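PDB 2IJG: cryptochrome DASH, chloroplast/mitochondrial, which binds FAD and methenyltetrahydrofolate and repairs cyclobutane pyrimidine dimers in single-stranded DNA, and may also act as a photoreceptor. Local coordinates for residues 41-46 / 139-144. Residues are numbered along the deposited sequence; the frame is centred on the assembly and turned at random.
Sequences GVTILW and TVFAHK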
ATOM      1  N   GLY A  41     -34.662   0.328   0.785  1.00 40.76           N
ATOM      2  CA  GLY A  41     -34.190   1.332   1.718  1.00 38.33           C
ATOM      3  C   GLY A  41     -32.833   1.924   1.388  1.00 36.96           C
ATOM      4  O   GLY A  41     -32.228   1.619   0.358  1.00 36.61           O
ATOM      5  N   VAL A  42     -32.355   2.777   2.282  1.00 35.37           N
ATOM      6  CA  VAL A  42     -31.076   3.443   2.112  1.00 34.05           C
ATOM      7  C   VAL A  42     -29.946   2.694   2.804  1.00 32.94           C
ATOM      8  O   VAL A  42     -30.153   2.039   3.824  1.00 33.22           O
ATOM      9  CB  VAL A  42     -31.128   4.875   2.687  1.00 34.26           C
ATOM     10  CG1 VAL A  42     -29.760   5.523   2.608  1.00 34.05           C
ATOM     11  CG2 VAL A  42     -32.149   5.698   1.928  1.00 34.65           C
ATOM     12  N   THR A  43     -28.751   2.791   2.233  1.00 31.42           N
ATOM     13  CA  THR A  43     -27.573   2.161   2.811  1.00 29.70           C
ATOM     14  C   THR A  43     -26.388   3.098   2.654  1.00 28.83           C
ATOM     15  O   THR A  43     -26.281   3.818   1.660  1.00 28.46           O
ATOM     16  CB  THR A  43     -27.226   0.821   2.129  1.00 29.55           C
ATOM     17  OG1 THR A  43     -26.093   0.236   2.784  1.00 29.07           O
ATOM     18  CG2 THR A  43     -26.897   1.033   0.659  1.00 28.36           C
ATOM     19  N   ILE A  44     -25.508   3.091   3.647  1.00 27.66           N
ATOM     20  CA  ILE A  44     -24.324   3.931   3.616  1.00 26.46           C
ATOM     21  C   ILE A  44     -23.115   3.068   3.304  1.00 26.22           C
ATOM     22  O   ILE A  44     -22.932   2.005   3.899  1.00 26.13           O
ATOM     23  CB  ILE A  44     -24.096   4.632   4.968  1.00 25.96           C
ATOM     24  CG1 ILE A  44     -25.271   5.566   5.266  1.00 25.50           C
ATOM     25  CG2 ILE A  44     -22.767   5.395   4.942  1.00 24.85           C
ATOM     26  CD1 ILE A  44     -25.187   6.268   6.611  1.00 25.87           C
ATOM     27  N   LEU A  45     -22.307   3.525   2.354  1.00 25.33           N
ATOM     28  CA  LEU A  45     -21.099   2.817   1.956  1.00 24.75           C
ATOM     29  C   LEU A  45     -19.930   3.646   2.482  1.00 24.43           C
ATOM     30  O   LEU A  45     -19.645   4.726   1.968  1.00 23.88           O
ATOM     31  CB  LEU A  45     -21.012   2.723   0.431  1.00 25.07           C
ATOM     32  CG  LEU A  45     -20.317   1.533  -0.238  1.00 25.33           C
ATOM     33  CD1 LEU A  45     -19.585   2.043  -1.464  1.00 23.80           C
ATOM     34  CD2 LEU A  45     -19.352   0.841   0.708  1.00 24.41           C
ATOM     35  N   TRP A  46     -19.271   3.134   3.515  1.00 23.93           N
ATOM     36  CA  TRP A  46     -18.133   3.800   4.149  1.00 23.90           C
ATOM     37  C   TRP A  46     -16.844   3.230   3.554  1.00 24.29           C
ATOM     38  O   TRP A  46     -16.521   2.067   3.771  1.00 23.94           O
ATOM     39  CB  TRP A  46     -18.234   3.558   5.660  1.00 22.63           C
ATOM     40  CG  TRP A  46     -17.028   3.859   6.467  1.00 21.20           C
ATOM     41  CD1 TRP A  46     -16.152   4.892   6.294  1.00 21.13           C
ATOM     42  CD2 TRP A  46     -16.601   3.159   7.639  1.00 20.54           C
ATOM     43  NE1 TRP A  46     -15.201   4.878   7.289  1.00 20.58           N
ATOM     44  CE2 TRP A  46     -15.455   3.823   8.128  1.00 20.93           C
ATOM     45  CE3 TRP A  46     -17.077   2.031   8.324  1.00 20.70           C
ATOM     46  CZ2 TRP A  46     -14.774   3.398   9.273  1.00 19.95           C
ATOM     47  CZ3 TRP A  46     -16.404   1.607   9.462  1.00 20.60           C
ATOM     48  CH2 TRP A  46     -15.263   2.292   9.925  1.00 21.28           C
ATOM     49  N   THR A 139     -28.306   0.056   6.815  1.00 31.53           N
ATOM     50  CA  THR A 139     -26.994  -0.506   7.063  1.00 29.87           C
ATOM     51  C   THR A 139     -25.846   0.399   6.651  1.00 28.64           C
ATOM     52  O   THR A 139     -26.025   1.386   5.933  1.00 27.85           O
ATOM     53  CB  THR A 139     -26.825  -1.815   6.293  1.00 30.08           C
ATOM     54  OG1 THR A 139     -27.084  -1.576   4.904  1.00 31.01           O
ATOM     55  CG2 THR A 139     -27.787  -2.875   6.810  1.00 30.01           C
ATOM     56  N   VAL A 140     -24.662   0.048   7.130  1.00 26.88           N
ATOM     57  CA  VAL A 140     -23.442   0.760   6.788  1.00 25.17           C
ATOM     58  C   VAL A 140     -22.472  -0.327   6.358  1.00 24.10           C
ATOM     59  O   VAL A 140     -22.062  -1.153   7.178  1.00 23.39           O
ATOM     60  CB  VAL A 140     -22.842   1.513   7.991  1.00 24.97           C
ATOM     61  CG1 VAL A 140     -21.447   2.015   7.637  1.00 24.90           C
ATOM     62  CG2 VAL A 140     -23.728   2.684   8.372  1.00 24.84           C
ATOM     63  N   PHE A 141     -22.140  -0.347   5.070  1.00 22.90           N
ATOM     64  CA  PHE A 141     -21.202  -1.327   4.530  1.00 22.77           C
ATOM     65  C   PHE A 141     -19.788  -0.760   4.488  1.00 22.74           C
ATOM     66  O   PHE A 141     -19.598   0.448   4.354  1.00 22.07           O
ATOM     67  CB  PHE A 141     -21.601  -1.755   3.113  1.00 22.52           C
ATOM     68  CG  PHE A 141     -22.735  -2.737   3.069  1.00 22.92           C
ATOM     69  CD1 PHE A 141     -24.056  -2.304   3.087  1.00 22.41           C
ATOM     70  CD2 PHE A 141     -22.478  -4.105   3.025  1.00 22.92           C
ATOM     71  CE1 PHE A 141     -25.104  -3.215   3.060  1.00 22.32           C
ATOM     72  CE2 PHE A 141     -23.522  -5.028   3.000  1.00 23.27           C
ATOM     73  CZ  PHE A 141     -24.837  -4.580   3.016  1.00 23.14           C
ATOM     74  N   ALA A 142     -18.803  -1.647   4.592  1.00 22.45           N
ATOM     75  CA  ALA A 142     -17.394  -1.264   4.566  1.00 22.34           C
ATOM     76  C   ALA A 142     -16.564  -2.535   4.645  1.00 22.40           C
ATOM     77  O   ALA A 142     -17.084  -3.592   4.999  1.00 22.15           O
ATOM     78  CB  ALA A 142     -17.066  -0.356   5.752  1.00 21.55           C
ATOM     79  N   HIS A 143     -15.280  -2.436   4.316  1.00 21.65           N
ATOM     80  CA  HIS A 143     -14.409  -3.601   4.384  1.00 22.16           C
ATOM     81  C   HIS A 143     -13.849  -3.780   5.789  1.00 22.01           C
ATOM     82  O   HIS A 143     -13.628  -2.810   6.518  1.00 21.52           O
ATOM     83  CB  HIS A 143     -13.250  -3.485   3.387  1.00 22.61           C
ATOM     84  CG  HIS A 143     -13.604  -3.902   1.993  1.00 23.90           C
ATOM     85  ND1 HIS A 143     -13.926  -2.999   1.003  1.00 24.09           N
ATOM     86  CD2 HIS A 143     -13.689  -5.128   1.425  1.00 24.63           C
ATOM     87  CE1 HIS A 143     -14.192  -3.650  -0.115  1.00 24.83           C
ATOM     88  NE2 HIS A 143     -14.055  -4.944   0.113  1.00 25.30           N
ATOM     89  N   LYS A 144     -13.633  -5.035   6.161  1.00 21.85           N
ATOM     90  CA  LYS A 144     -13.088  -5.389   7.462  1.00 21.89           C
ATOM     91  C   LYS A 144     -11.578  -5.147   7.457  1.00 22.03           C
ATOM     92  O   LYS A 144     -10.893  -5.508   6.501  1.00 20.27           O
ATOM     93  CB  LYS A 144     -13.358  -6.869   7.748  1.00 21.51           C
ATOM     94  CG  LYS A 144     -12.819  -7.376   9.081  1.00 21.06           C
ATOM     95  CD  LYS A 144     -13.762  -7.041  10.226  1.00 21.84           C
ATOM     96  CE  LYS A 144     -13.184  -7.462  11.569  1.00 20.16           C
ATOM     97  NZ  LYS A 144     -11.967  -6.668  11.895  1.00 19.32           N
TER
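I44 and F141 carry the backbone pairing of two parallel strands, strand 42-46 and the 139-143 part of strand 137-143, whose short axes approach to 4.6 Å. I44 bonds to both neighbours of V140: its N donates to T139 O, almost straight at the hydrogen (178°), and its O accepts from F141 N at 2.7 Å. F141 O then receives W46 N at 2.8 Å. V140 CA also lies 3.2 Å from I44 O, a CA-H...O contact beside the amide bond.

A side-chain hydrogen bond adds to these on the face that bears T43, L45, T139 and F141, where T43 OG1 and T139 OG1 meet at 3.0 Å. The T43 hydroxyl, anti to its own N (chi1 -178°), reaches across to T139 and also lies in the plane of the F141 ring, at the edge near CD1.

Apolar contacts dominate the other face. V140 spreads its two methyls between neighbours, CG2 against I44 CB and CG1 against W46 CB, while A142 CB meets the indole obliquely, 3.5 Å from W46 CE3.

This pairing joins the middle strand of the five-stranded parallel sheet, 42-46, to strand 137-143 in the photolyase alpha/beta domain, with strand order 3-2-1-4-5, as in a Rossmann-like fold. Helix 124-134 covers I44 and W46, and helix 57-64 packs on L45 and F141 from the opposite face. Strand 68-75 continues the sheet beyond 42-46, and strand 169-173 lies beyond 137-143.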